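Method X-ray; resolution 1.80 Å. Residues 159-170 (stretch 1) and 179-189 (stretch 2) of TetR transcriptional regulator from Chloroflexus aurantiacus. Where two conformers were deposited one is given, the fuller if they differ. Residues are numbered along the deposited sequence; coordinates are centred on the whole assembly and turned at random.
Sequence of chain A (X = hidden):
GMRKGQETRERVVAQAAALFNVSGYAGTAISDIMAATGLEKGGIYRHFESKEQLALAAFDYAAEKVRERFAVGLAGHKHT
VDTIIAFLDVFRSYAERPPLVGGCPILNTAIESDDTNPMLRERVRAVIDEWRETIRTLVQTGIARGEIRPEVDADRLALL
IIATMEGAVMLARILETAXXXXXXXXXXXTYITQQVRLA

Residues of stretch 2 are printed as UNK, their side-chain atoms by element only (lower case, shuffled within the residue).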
# COMPACT_ATOMS: atom_id res chain seq x y z
N LEU A 159 -7.40 12.47 2.47
CA LEU A 159 -7.40 11.11 1.98
C LEU A 159 -6.71 11.01 0.62
O LEU A 159 -6.04 10.01 0.37
CB LEU A 159 -8.81 10.57 1.90
CG LEU A 159 -9.57 10.38 3.19
CD1 LEU A 159 -11.05 10.10 2.86
CD2 LEU A 159 -9.05 9.26 4.02
N LEU A 160 -6.83 12.02 -0.26
CA LEU A 160 -6.08 11.98 -1.53
C LEU A 160 -4.57 11.97 -1.28
O LEU A 160 -3.83 11.14 -1.87
CB LEU A 160 -6.45 13.18 -2.39
CG LEU A 160 -5.63 13.36 -3.67
CD1 LEU A 160 -5.94 12.21 -4.65
CD2 LEU A 160 -5.99 14.74 -4.28
N ILE A 161 -4.11 12.90 -0.44
CA ILE A 161 -2.71 13.00 -0.07
C ILE A 161 -2.20 11.69 0.52
O ILE A 161 -1.18 11.20 0.08
CB ILE A 161 -2.49 14.11 0.98
CG1 ILE A 161 -2.53 15.48 0.31
CG2 ILE A 161 -1.15 13.88 1.71
CD1 ILE A 161 -2.66 16.67 1.34
N ILE A 162 -2.90 11.12 1.50
CA ILE A 162 -2.45 9.88 2.13
C ILE A 162 -2.37 8.70 1.16
O ILE A 162 -1.38 7.96 1.15
CB ILE A 162 -3.32 9.51 3.35
CG1 ILE A 162 -3.19 10.60 4.40
CG2 ILE A 162 -2.94 8.11 3.92
CD1 ILE A 162 -4.32 10.55 5.51
N ALA A 163 -3.40 8.57 0.33
CA ALA A 163 -3.47 7.51 -0.68
C ALA A 163 -2.31 7.67 -1.64
O ALA A 163 -1.57 6.70 -1.91
CB ALA A 163 -4.80 7.56 -1.49
N THR A 164 -2.13 8.88 -2.16
CA THR A 164 -1.07 9.11 -3.16
C THR A 164 0.31 8.82 -2.64
O THR A 164 1.11 8.12 -3.33
CB THR A 164 -1.14 10.54 -3.68
OG1 THR A 164 -2.47 10.77 -4.20
CG2 THR A 164 -0.10 10.77 -4.81
N MSE A 165 0.61 9.38 -1.48
CA MSE A 165 1.95 9.29 -0.91
C MSE A 165 2.25 7.85 -0.46
O MSE A 165 3.33 7.34 -0.74
CB MSE A 165 2.18 10.32 0.20
CG MSE A 165 2.15 11.78 -0.25
SE MSE A 165 3.03 12.25 -1.96
CE MSE A 165 4.89 11.90 -1.48
N GLU A 166 1.29 7.17 0.16
CA GLU A 166 1.51 5.81 0.60
C GLU A 166 1.65 4.87 -0.60
O GLU A 166 2.50 3.98 -0.56
CB GLU A 166 0.40 5.30 1.54
CG GLU A 166 0.44 5.89 2.92
CD GLU A 166 1.56 5.35 3.79
OE1 GLU A 166 2.64 4.98 3.28
OE2 GLU A 166 1.32 5.29 5.00
N GLY A 167 0.82 5.04 -1.64
CA GLY A 167 0.97 4.27 -2.89
C GLY A 167 2.35 4.48 -3.56
O GLY A 167 3.00 3.55 -4.05
N ALA A 168 2.84 5.71 -3.49
CA ALA A 168 4.16 6.00 -4.01
C ALA A 168 5.28 5.37 -3.17
O ALA A 168 6.27 4.92 -3.73
CB ALA A 168 4.33 7.47 -4.14
N VAL A 169 5.11 5.32 -1.85
CA VAL A 169 6.04 4.59 -0.95
C VAL A 169 6.11 3.11 -1.38
O VAL A 169 7.22 2.56 -1.55
CB VAL A 169 5.64 4.67 0.51
CG1 VAL A 169 6.48 3.69 1.36
CG2 VAL A 169 5.83 6.09 1.04
N MSE A 170 4.95 2.50 -1.61
CA MSE A 170 4.88 1.12 -2.10
C MSE A 170 5.62 0.96 -3.45
O MSE A 170 6.44 0.06 -3.62
CB MSE A 170 3.42 0.72 -2.30
CG MSE A 170 3.24 -0.73 -2.84
SE MSE A 170 3.34 -0.98 -4.69
CE MSE A 170 1.74 0.09 -5.13
N UNK A 179 11.73 7.63 -8.02
CA UNK A 179 10.94 8.36 -9.02
C UNK A 179 9.43 8.43 -8.68
O UNK A 179 8.85 9.51 -8.79
c UNK A 179 10.32 8.42 -11.47
o UNK A 179 12.60 8.05 -10.75
c UNK A 179 11.22 7.79 -10.43
N UNK A 180 8.81 7.33 -8.26
CA UNK A 180 7.38 7.44 -7.92
C UNK A 180 7.06 8.43 -6.78
O UNK A 180 6.03 9.10 -6.79
c UNK A 180 9.28 5.92 -8.20
c UNK A 180 7.00 6.00 -7.49
c UNK A 180 7.98 5.12 -8.19
N UNK A 181 7.93 8.51 -5.78
CA UNK A 181 7.74 9.46 -4.70
C UNK A 181 7.96 10.90 -5.18
O UNK A 181 7.27 11.81 -4.74
c UNK A 181 6.99 8.59 -1.68
c UNK A 181 9.22 7.47 -1.66
c UNK A 181 8.12 8.04 -2.55
c UNK A 181 8.66 9.11 -3.50
N UNK A 182 8.94 11.10 -6.05
CA UNK A 182 9.23 12.42 -6.59
C UNK A 182 8.08 12.90 -7.42
O UNK A 182 7.64 14.03 -7.25
c UNK A 182 10.51 12.43 -7.41
o UNK A 182 12.70 14.21 -5.10
o UNK A 182 10.97 14.88 -6.30
c UNK A 182 11.81 14.01 -5.95
c UNK A 182 11.74 12.63 -6.57
N UNK A 183 7.54 12.03 -8.27
CA UNK A 183 6.39 12.37 -9.10
C UNK A 183 5.14 12.69 -8.29
O UNK A 183 4.51 13.68 -8.55
c UNK A 183 6.95 10.99 -11.16
c UNK A 183 7.18 9.87 -11.89
c UNK A 183 8.45 11.47 -12.71
n UNK A 183 7.74 11.98 -11.71
c UNK A 183 5.98 11.25 -10.05
n UNK A 183 8.13 10.19 -12.84
N UNK A 184 4.83 11.84 -7.30
CA UNK A 184 3.67 12.03 -6.42
C UNK A 184 3.81 13.35 -5.70
O UNK A 184 2.87 14.16 -5.67
c UNK A 184 3.57 10.87 -5.45
N UNK A 185 4.97 13.58 -5.08
CA UNK A 185 5.20 14.84 -4.42
C UNK A 185 4.91 16.04 -5.35
O UNK A 185 4.14 16.93 -5.02
c UNK A 185 7.75 18.51 -3.67
c UNK A 185 7.54 18.79 -2.34
c UNK A 185 6.63 14.91 -3.90
c UNK A 185 7.03 17.82 -1.50
c UNK A 185 6.75 16.55 -2.02
c UNK A 185 7.50 17.26 -4.15
o UNK A 185 7.81 20.04 -1.84
c UNK A 185 6.97 16.26 -3.34
N UNK A 186 5.55 16.04 -6.52
CA UNK A 186 5.44 17.16 -7.47
C UNK A 186 3.99 17.35 -7.91
O UNK A 186 3.47 18.45 -7.95
c UNK A 186 6.40 16.94 -8.66
c UNK A 186 6.19 17.94 -9.83
o UNK A 186 7.73 17.00 -8.15
N UNK A 187 3.33 16.25 -8.24
CA UNK A 187 1.94 16.34 -8.64
C UNK A 187 1.08 17.01 -7.58
O UNK A 187 0.36 17.96 -7.87
c UNK A 187 -1.17 14.59 -8.44
n UNK A 187 -2.28 14.86 -9.19
c UNK A 187 -0.09 15.01 -9.16
c UNK A 187 -1.91 15.45 -10.31
n UNK A 187 -0.58 15.52 -10.34
c UNK A 187 1.36 14.96 -8.87
N UNK A 188 1.16 16.53 -6.35
CA UNK A 188 0.34 17.10 -5.27
C UNK A 188 0.75 18.51 -4.86
O UNK A 188 -0.10 19.34 -4.58
c UNK A 188 0.27 16.15 -4.07
c UNK A 188 -2.06 15.17 -4.67
c UNK A 188 -0.58 14.88 -4.30
c UNK A 188 -0.44 13.99 -3.07
N UNK A 189 2.04 18.79 -4.79
CA UNK A 189 2.48 20.13 -4.46
C UNK A 189 1.97 21.13 -5.49
O UNK A 189 1.53 22.23 -5.13
c UNK A 189 4.01 20.18 -4.36

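Position 179 has one carbon carrying an oxygen and a second carbon, and nothing of it reaches stretch 1. This is the beta-branched, hydroxyl-bearing side chain of threonine, and T179, polar and partly exposed, fits there.

At position 180 three carbons close a ring onto the backbone nitrogen, and the carbonyl O lies 3.5 Å from A168 CB, a sign of how closely the backbones approach. The ring defines proline. P180 suits the first turn, where a backbone N has no carbonyl a turn earlier in the helix to donate to, so the missing hydrogen costs nothing.

Position 181 has four carbons forked at the second, one terminal carbon lying against M165, A168 and V169: leucine. The CA-to-CB bond of L181 points sideways, but its forked apolar end comes nearer, and CD2 packs 3.8 Å from A168 CB and 3.9 Å from M165 CE.

Position 182 has three carbons in a row, the third bearing two oxygens and none touching stretch 1, hence glutamate. E182 points away, leaving its charge clear of the apolar contact. Position 183 shows one carbon and a five-membered ring of three carbons and two nitrogens, touching nothing on stretch 1: histidine. H183 is partly exposed, which suits a polar ring.

Position 184 has a single carbon, pointing toward stretch 1 and touching T164, M165 and A168, so it is alanine. One methyl fills the narrow gap, A184 CB lying 3.7 Å from A168 CB.

Position 185 carries one carbon, which approaches M165, then a six-carbon ring bearing an oxygen: tyrosine. The ring of Y185 leads away, taking its hydroxyl clear of the apolar contact.

Position 186 has one carbon with an oxygen and a carbon, out of reach: threonine. T186 is partly exposed, as suits a hydroxyl. Position 187 has one carbon, then a five-membered ring of three carbons and two nitrogens, without close contact: histidine. H187 is partly exposed, a fitting place for a polar ring.

Position 188 has four carbons forked at the second, set among L160, I161, T164 and M165: leucine. L188 is a knob in that hole, its fork reaching several neighbours, with CD1 3.6 Å from T164 CB and CD2 4.0 Å from L160 CD2. Position 189 has one carbon, out of reach, so it is alanine; A189 suits a helix.

The helices run nearly antiparallel at 166°, their axes 8.1 Å apart at closest approach. Small A168 and A184 let the backbones come close, while L181, L188 and selenomethionine M165 fill the space around them. No hydrogen bond crosses; T164 OG1 instead donates to L160 O at 2.7 Å, leaving its CG2 against A184. Apolar packing therefore joins the helices.

Stretch 2 179-189: TPLEHAYTHLA
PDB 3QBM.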